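Aureochrome1 (Vaucheria frigida, PDB 3UE6) senses blue light through a LOV domain of the PAS family that binds flavin mononucleotide. Local coordinates at the interface of chains A and B. Residues are numbered along the deposited sequence; one frame, centred on the assembly and turned at random. Chains: chain A/B, Aureochrome1.

The interface of chains A and B. Residues chain A 44-46; chain B 133-135.
A:Gln45 lies along the backbone of B:Ser135, where a loop of chain A meets the end of strand 122-133 of chain B and the loop after it. Its CB sits 3.6 Å from the backbone N of B:Ser135. CG then runs past CA of the serine at a looser distance. The first torsion sets CG beside the backbone N and anti to the carbonyl carbon (chi1 -66°), and the chain stays extended beyond it, which keeps the side chain alongside the serine. The amide carbon CD comes 3.8 Å from B:Ser135 CA. At the tip, NE2 lies 3.6 Å from that same CA, while OE1 lies more loosely near the serine CB. The amide thus meets carbon at this serine.

A:Gln46 CG lies 3.9 Å from CB of B:Asp134. The chain then bends at chi2 (-59°), which turns the amide away from that CB. The amide and carboxylate planes of this pair are 73° apart, and the touching is done by the aliphatic carbons.

Two waters link the backbones. One lies between A:Ala44 O and B:Arg133 O, 2.7 Å from the latter. The other takes the N-H of B:Ser135, also meets its OG, and reaches A:Gln45 O at 3.2 Å. With an alanine at A:Gln45, the CB contact to the serine N would stay, but CA and CB of B:Ser135 would probably lose the cover of CG, CD and the amide, and a gap would open there.

The patch is a small, partly hydrated piece of the contact between two copies of the LOV domain. It may help set how they pair in the dark-state crystal, but the structure alone does not show that this pairing forms in solution.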
ATOM      1  N   ALA A  44       2.078   7.420   6.479  1.00104.09           N
ATOM      2  CA  ALA A  44       2.426   6.356   7.403  1.00100.72           C
ATOM      3  C   ALA A  44       3.937   6.291   7.481  1.00105.34           C
ATOM      4  O   ALA A  44       4.612   6.096   6.472  1.00117.00           O
ATOM      5  CB  ALA A  44       1.867   5.033   6.916  1.00 95.07           C
ATOM      6  N   GLN A  45       4.475   6.470   8.677  1.00 97.14           N
ATOM      7  CA  GLN A  45       5.919   6.473   8.837  1.00101.92           C
ATOM      8  C   GLN A  45       6.412   5.067   9.147  1.00101.08           C
ATOM      9  O   GLN A  45       6.927   4.783  10.230  1.00100.09           O
ATOM     10  CB  GLN A  45       6.342   7.503   9.882  1.00106.11           C
ATOM     11  CG  GLN A  45       6.049   8.921   9.408  1.00111.32           C
ATOM     12  CD  GLN A  45       6.393   9.980  10.424  1.00117.39           C
ATOM     13  OE1 GLN A  45       5.897   9.965  11.551  1.00119.41           O
ATOM     14  NE2 GLN A  45       7.244  10.920  10.027  1.00118.88           N
ATOM     15  N   GLN A  46       6.232   4.197   8.158  1.00 94.21           N
ATOM     16  CA  GLN A  46       6.531   2.778   8.274  1.00 84.28           C
ATOM     17  C   GLN A  46       5.644   2.043   9.277  1.00 71.64           C
ATOM     18  O   GLN A  46       5.950   0.920   9.665  1.00 73.14           O
ATOM     19  CB  GLN A  46       8.016   2.538   8.559  1.00 96.73           C
ATOM     20  CG  GLN A  46       8.854   2.398   7.296  1.00107.59           C
ATOM     21  CD  GLN A  46       8.382   1.252   6.415  1.00107.46           C
ATOM     22  OE1 GLN A  46       8.000   0.189   6.908  1.00108.70           O
ATOM     23  NE2 GLN A  46       8.404   1.465   5.105  1.00105.51           N
TER
ATOM     24  N   ARG B 133       9.137   5.906   3.519  1.00 64.53           N
ATOM     25  CA  ARG B 133      10.145   6.294   4.499  1.00 74.98           C
ATOM     26  C   ARG B 133       9.631   6.210   5.929  1.00 80.67           C
ATOM     27  O   ARG B 133       8.435   6.362   6.177  1.00 90.22           O
ATOM     28  CB  ARG B 133      10.632   7.715   4.211  1.00 76.70           C
ATOM     29  CG  ARG B 133      11.191   7.899   2.813  1.00 80.24           C
ATOM     30  CD  ARG B 133      11.378   9.370   2.474  1.00 87.24           C
ATOM     31  NE  ARG B 133      11.776   9.563   1.082  1.00 94.65           N
ATOM     32  CZ  ARG B 133      13.028   9.774   0.685  1.00104.41           C
ATOM     33  NH1 ARG B 133      14.014   9.832   1.575  1.00108.60           N
ATOM     34  NH2 ARG B 133      13.297   9.936  -0.603  1.00106.24           N
ATOM     35  N   ASP B 134      10.537   5.966   6.870  1.00 82.06           N
ATOM     36  CA  ASP B 134      10.167   5.958   8.278  1.00 76.77           C
ATOM     37  C   ASP B 134      10.244   7.362   8.855  1.00 67.55           C
ATOM     38  O   ASP B 134      10.556   8.319   8.149  1.00 64.27           O
ATOM     39  CB  ASP B 134      11.059   5.014   9.083  1.00 70.72           C
ATOM     40  CG  ASP B 134      12.523   5.414   9.047  1.00 73.72           C
ATOM     41  OD1 ASP B 134      12.846   6.505   8.532  1.00 69.29           O
ATOM     42  OD2 ASP B 134      13.356   4.629   9.547  1.00 84.57           O
ATOM     43  N   SER B 135       9.961   7.471  10.146  1.00 70.87           N
ATOM     44  CA  SER B 135       9.980   8.749  10.846  1.00 81.03           C
ATOM     45  C   SER B 135      11.327   9.475  10.745  1.00 91.64           C
ATOM     46  O   SER B 135      11.427  10.650  11.094  1.00 96.42           O
ATOM     47  CB  SER B 135       9.590   8.548  12.312  1.00 88.34           C
ATOM     48  OG  SER B 135      10.455   7.631  12.956  1.00 88.98           O
TER
HETATM   49  O   HOH W   1       9.488   5.274  12.082  1.00 62.52           O
HETATM   50  O   HOH W   2       6.796   8.314   5.379  1.00 83.57           O